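Local coordinates for protein inositol monophosphatase (Zymomonas mobilis, PDB 4N81) that probably acts as a magnesium-dependent phosphatase of the inositol monophosphatase superfamily, removing phosphate from small phosphorylated substrates, at residues G167-H170 against F171-R175; A213-P216 against I217-A221; P252-S255 against A256-L259. One frame throughout, in Å; residues are numbered along the deposited sequence. Where two conformers were deposited one is given.

Interaction 1: G167-H170 against F171-R175; sequences GEVH and FDKIR
Val169 and Lys173, one helical turn apart, lie side by side and point the same way, with Val169 CG1 3.8 Å from Lys173 CE. A chi1 of -73° sets Lys173 CG beside the backbone N, where it passes 3.3 Å from Val169 O; the extended chain then delivers NZ to a salt bridge with Glu258.

The backbone bonds follow the i to i+4 pattern of an alpha-helix, from Phe171 N to Gly167 O at 2.9 Å through to Ile174 N and His170 O at 3.1 Å.

The ionic pair is side-on: Arg175 NE (2.9 Å) and NH2 (2.8 Å) both reach Asp172 OD1, which lies in the guanidinium plane. Both donors approach from one face of the carboxylate, NE well above its plane and NH2 nearer to it on the syn side. With an alanine in place of Asp172, both Arg175 nitrogens would probably lose this shared acceptor, leaving the guanidinium freer to turn from its cation-pi contact with Trp161 of the second subunit.

Helix 165-175 links strands 154-157 and 180-183 in a beta-alpha-beta unit: Phe171 packs on Leu155, Thr157 and Thr181, while Ile174 packs on Ala253 and Met257 of helix 250-257.

Interaction 2: A213-P216 against I217-A221; sequences ALVP and IVEGA
Ile217 reaches back to Ala213, four residues earlier, its CD1 3.4 Å from Ala213 O. The torsion explains the approach: CG1 is anti to the carbonyl carbon of Ile217 (chi1 -70°), beside the backbone N, which lays CG1 and CD1 both alongside Ala213 O. Two residues further along, Val215 and Glu219 lie alongside one another. Glu219 CG comes within 3.3 Å of Val215 O, and Val215 CG1 is 3.8 Å from Glu219 OE1, so the methyl covers part of the acidic chain, whose other oxygen, OE2, accepts a bond from Met225 N.

Three backbone bonds hold the turn, and that from Glu219 N to Val215 O (2.9 Å) fixes the Val215-Glu219 pair. Val218 N to Leu214 O (2.9 Å) is nearly straight, with an N-H...O angle of 173°. The third, from Gly220 N to Pro216 O (2.8 Å), is bent to 144°, its donor standing above the carbonyl plane. Pro216 lacks an N-H, which is commonly tolerated in the first turn of a helix.

Farther out, Leu214 and Ile217 both pack on Ile118 of strand 112-120, whereas Leu214 and Val218 meet Met225 of strand 224-226. These strands belong to two different sheets, so helix 214-220 fills the layer between them, as in the alpha-beta-alpha-beta-alpha sandwich of inositol monophosphatases. The side chain of Leu214 lies about 6 Å from those of Asp89 and Asp210, predicted ligands of the catalytic magnesium, which places Leu214 close to the predicted metal site.

Interaction 3: P252-S255 against A256-L259; sequences PALS and AMEL
Met257 lies against Ala253 and Leu254, four and three residues back, and each atom from CB to SD has a neighbour there. CB rests 3.4 Å from Leu254 O. CG swings to the backbone-N side, shifts to the adjacent carbonyl and lies 3.5 Å from Ala253 O, the same oxygen that accepts the hydrogen bond from Met257 N. SD then passes across the Leu254 side chain, 4.1 Å from its CD2. At chi3 (73°) the chain bends, carrying the terminal CE away from segment 252-255; beyond the two segments the side chain packs on Ile174, Val202 and Trp228.

Backbone geometry shows how the helix ends. Ala256 N still bonds Pro252 O in helical fashion, at 2.9 Å, but Glu258 is the first residue to leave helical torsions, with a positive phi of 55°. Its amide bonds Ser255 O at 3.0 Å, three residues back, with the donor above the carbonyl plane. This closely resembles a Schellman motif, in which the next amide would bond directly to the carbonyl five residues earlier. Here that last link is opened by a water, which donates to Leu254 O (2.7 Å) and accepts from Leu259 N (2.8 Å). Leu254 O also receives a weak bond from Met257 N, bent to 125°.

The apolar contact usual across a Schellman turn is present as well: Leu259 points toward the helix and its CD1 meets Leu254 CD2 at 4.1 Å. Leu254 CD2 is thus touched by both the thioether of Met257 and a methyl of the C-terminal residue. On the inner side of the helix, Ala253 packs on Ile242 of strand 241-244 and on Leu200 of strand 200-203.

Interactions 1 and 3 are neighbours, their centres 9 Å apart, and they join helices 165-175 and 250-257 through both apolar packing and polar bonds. Interaction 2 stands apart, its nearest atoms about 14 Å from interaction 1 and about 12 Å from interaction 3. It is also the buried one, nearer the centre of the folded chain (about 9 Å between centres) and between the two sheets; the other two are partly exposed and lie away from the predicted metal site. Chemistry follows place: aliphatic chains dominate 213-221, whereas 167-175 holds the Asp172-Arg175 pair, borders the second subunit and shares the Lys173-Glu258 bridge with 252-259, whose helix ends in a water-bridged turn.

Interaction 1: G167-H170 against F171-R175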
# COMPACT_ATOMS: atom_id res chain seq x y z
N GLY A 167 -8.01 -22.17 2.64
CA GLY A 167 -6.97 -21.25 3.13
C GLY A 167 -7.60 -19.93 3.57
O GLY A 167 -7.11 -19.30 4.51
N GLU A 168 -8.70 -19.50 2.92
CA GLU A 168 -9.38 -18.28 3.35
C GLU A 168 -9.92 -18.48 4.78
O GLU A 168 -9.90 -17.56 5.60
CB GLU A 168 -10.61 -17.97 2.46
CG GLU A 168 -10.38 -17.11 1.22
CD GLU A 168 -11.69 -16.75 0.48
OE1 GLU A 168 -12.41 -15.81 0.89
OE2 GLU A 168 -12.03 -17.45 -0.48
N VAL A 169 -10.37 -19.69 5.09
CA VAL A 169 -10.90 -19.95 6.41
C VAL A 169 -9.75 -19.91 7.46
O VAL A 169 -9.89 -19.27 8.51
CB VAL A 169 -11.65 -21.27 6.45
CG1 VAL A 169 -12.04 -21.69 7.92
CG2 VAL A 169 -12.90 -21.18 5.52
N HIS A 170 -8.61 -20.55 7.14
CA HIS A 170 -7.48 -20.47 8.08
C HIS A 170 -7.00 -19.02 8.31
O HIS A 170 -6.68 -18.59 9.47
CB HIS A 170 -6.28 -21.28 7.52
CG HIS A 170 -6.60 -22.72 7.27
ND1 HIS A 170 -7.03 -23.57 8.27
CD2 HIS A 170 -6.51 -23.48 6.15
CE1 HIS A 170 -7.23 -24.78 7.77
NE2 HIS A 170 -6.91 -24.75 6.48
N PHE A 171 -6.98 -18.24 7.21
CA PHE A 171 -6.54 -16.87 7.34
C PHE A 171 -7.53 -16.08 8.20
O PHE A 171 -7.14 -15.28 9.07
CB PHE A 171 -6.37 -16.16 6.00
CG PHE A 171 -5.86 -14.74 6.18
CD1 PHE A 171 -4.53 -14.54 6.52
CD2 PHE A 171 -6.74 -13.64 6.13
CE1 PHE A 171 -4.06 -13.25 6.77
CE2 PHE A 171 -6.26 -12.34 6.37
CZ PHE A 171 -4.92 -12.17 6.72
N ASP A 172 -8.83 -16.29 7.97
CA ASP A 172 -9.78 -15.53 8.73
C ASP A 172 -9.69 -15.84 10.23
O ASP A 172 -9.86 -14.93 11.12
CB ASP A 172 -11.19 -15.88 8.25
CG ASP A 172 -12.18 -14.85 8.69
OD1 ASP A 172 -11.99 -13.69 8.26
OD2 ASP A 172 -13.08 -15.16 9.52
N LYS A 173 -9.39 -17.11 10.53
CA LYS A 173 -9.31 -17.48 11.92
C LYS A 173 -8.13 -16.79 12.60
O LYS A 173 -8.25 -16.32 13.77
CB LYS A 173 -9.20 -19.00 12.08
CG LYS A 173 -10.55 -19.72 11.76
CD LYS A 173 -10.47 -21.22 11.91
CE LYS A 173 -11.90 -21.86 11.73
NZ LYS A 173 -11.74 -23.37 11.82
N ILE A 174 -6.98 -16.75 11.93
CA ILE A 174 -5.90 -15.97 12.59
C ILE A 174 -6.11 -14.45 12.61
O ILE A 174 -5.81 -13.77 13.62
CB ILE A 174 -4.48 -16.34 12.11
CG1 ILE A 174 -3.42 -15.51 12.89
CG2 ILE A 174 -4.33 -16.16 10.59
CD1 ILE A 174 -1.99 -16.01 12.60
N ARG A 175 -6.75 -13.92 11.56
CA ARG A 175 -7.01 -12.48 11.52
C ARG A 175 -7.86 -12.07 12.73
O ARG A 175 -7.59 -11.03 13.36
CB ARG A 175 -7.85 -12.17 10.28
CG ARG A 175 -8.44 -10.78 10.25
CD ARG A 175 -9.29 -10.62 8.99
NE ARG A 175 -10.58 -11.30 9.07
CZ ARG A 175 -11.65 -10.79 9.70
NH1 ARG A 175 -11.57 -9.64 10.34
NH2 ARG A 175 -12.81 -11.44 9.72

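Interaction 2: A213-P216 against I217-A221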
# COMPACT_ATOMS: atom_id res chain seq x y z
N ALA A 213 13.85 -14.72 -2.13
CA ALA A 213 14.69 -13.58 -1.62
C ALA A 213 14.27 -13.19 -0.19
O ALA A 213 15.07 -12.58 0.56
CB ALA A 213 14.53 -12.34 -2.54
N LEU A 214 13.01 -13.43 0.15
CA LEU A 214 12.51 -12.92 1.43
C LEU A 214 13.11 -13.65 2.61
O LEU A 214 13.27 -13.08 3.71
CB LEU A 214 11.00 -13.07 1.49
CG LEU A 214 10.23 -12.52 0.27
CD1 LEU A 214 8.79 -12.84 0.45
CD2 LEU A 214 10.45 -11.00 0.11
N VAL A 215 13.34 -14.95 2.42
CA VAL A 215 13.76 -15.71 3.62
C VAL A 215 15.06 -15.20 4.34
O VAL A 215 15.07 -14.99 5.56
CB VAL A 215 13.86 -17.28 3.31
CG1 VAL A 215 14.25 -18.10 4.59
CG2 VAL A 215 12.52 -17.80 2.70
N PRO A 216 16.17 -15.02 3.61
CA PRO A 216 17.40 -14.51 4.26
C PRO A 216 17.20 -13.14 4.88
O PRO A 216 17.83 -12.82 5.89
CB PRO A 216 18.43 -14.45 3.11
CG PRO A 216 17.87 -15.31 2.04
CD PRO A 216 16.39 -15.28 2.17
N ILE A 217 16.35 -12.33 4.26
CA ILE A 217 16.14 -10.95 4.74
C ILE A 217 15.40 -10.99 6.08
O ILE A 217 15.88 -10.43 7.07
CB ILE A 217 15.33 -10.14 3.69
CG1 ILE A 217 16.23 -9.91 2.46
CG2 ILE A 217 14.72 -8.82 4.29
CD1 ILE A 217 15.42 -9.30 1.26
N VAL A 218 14.31 -11.74 6.12
CA VAL A 218 13.54 -11.84 7.35
C VAL A 218 14.36 -12.53 8.46
O VAL A 218 14.40 -12.04 9.61
CB VAL A 218 12.25 -12.64 7.12
CG1 VAL A 218 11.57 -12.98 8.47
CG2 VAL A 218 11.25 -11.78 6.25
N GLU A 219 15.03 -13.63 8.11
CA GLU A 219 15.75 -14.39 9.11
C GLU A 219 16.96 -13.63 9.61
O GLU A 219 17.22 -13.66 10.80
CB GLU A 219 16.04 -15.87 8.63
CG GLU A 219 14.62 -16.60 8.43
CD GLU A 219 14.55 -18.15 8.63
OE1 GLU A 219 15.55 -18.72 8.16
OE2 GLU A 219 13.50 -18.76 9.21
N GLY A 220 17.63 -12.85 8.73
CA GLY A 220 18.83 -12.14 9.15
C GLY A 220 18.45 -10.88 9.89
O GLY A 220 19.34 -10.21 10.47
N ALA A 221 17.16 -10.53 9.85
CA ALA A 221 16.64 -9.44 10.73
C ALA A 221 16.23 -9.96 12.12
O ALA A 221 15.89 -9.19 12.99
CB ALA A 221 15.46 -8.66 10.06

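Interaction 3: P252-S255 against A256-L259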
# COMPACT_ATOMS: atom_id res chain seq x y z
N PRO A 252 1.62 -19.94 18.43
CA PRO A 252 0.24 -19.46 18.54
C PRO A 252 -0.40 -19.05 17.23
O PRO A 252 -1.58 -19.27 17.07
CB PRO A 252 0.34 -18.24 19.51
CG PRO A 252 1.77 -17.96 19.64
CD PRO A 252 2.55 -19.21 19.32
N ALA A 253 0.38 -18.49 16.30
CA ALA A 253 -0.18 -18.12 15.03
C ALA A 253 -0.67 -19.34 14.26
O ALA A 253 -1.82 -19.38 13.76
CB ALA A 253 0.90 -17.33 14.17
N LEU A 254 0.16 -20.37 14.18
CA LEU A 254 -0.26 -21.58 13.43
C LEU A 254 -1.43 -22.24 14.15
O LEU A 254 -2.37 -22.68 13.53
CB LEU A 254 0.92 -22.54 13.26
CG LEU A 254 2.03 -22.04 12.32
CD1 LEU A 254 3.24 -23.03 12.35
CD2 LEU A 254 1.53 -21.85 10.88
N SER A 255 -1.38 -22.25 15.48
CA SER A 255 -2.50 -22.77 16.26
C SER A 255 -3.82 -22.05 15.93
O SER A 255 -4.85 -22.68 15.69
CB SER A 255 -2.21 -22.57 17.75
OG SER A 255 -1.28 -23.52 18.22
N ALA A 256 -3.77 -20.72 15.91
CA ALA A 256 -4.97 -19.91 15.68
C ALA A 256 -5.61 -20.21 14.28
O ALA A 256 -6.81 -20.09 14.08
CB ALA A 256 -4.60 -18.41 15.76
N MET A 257 -4.77 -20.57 13.31
CA MET A 257 -5.21 -20.93 11.95
C MET A 257 -6.05 -22.23 11.87
O MET A 257 -6.76 -22.45 10.89
CB MET A 257 -3.99 -21.01 11.00
CG MET A 257 -3.42 -19.65 10.70
SD MET A 257 -1.85 -19.71 9.83
CE MET A 257 -2.45 -20.21 8.21
N GLU A 258 -5.96 -23.07 12.91
CA GLU A 258 -6.74 -24.31 13.00
C GLU A 258 -6.53 -25.20 11.77
O GLU A 258 -7.46 -25.53 11.03
CB GLU A 258 -8.24 -24.02 13.24
CG GLU A 258 -8.43 -23.38 14.64
CD GLU A 258 -9.90 -23.08 14.94
OE1 GLU A 258 -10.77 -23.81 14.42
OE2 GLU A 258 -10.16 -22.08 15.64
N LEU A 259 -5.28 -25.55 11.55
CA LEU A 259 -4.91 -26.36 10.42
C LEU A 259 -5.09 -27.87 10.77
O LEU A 259 -4.98 -28.59 9.77
CB LEU A 259 -3.46 -26.07 10.06
CG LEU A 259 -3.16 -24.60 9.65
CD1 LEU A 259 -1.67 -24.17 9.93
CD2 LEU A 259 -3.55 -24.37 8.19
O HOH W 1 -3.38 -25.23 13.65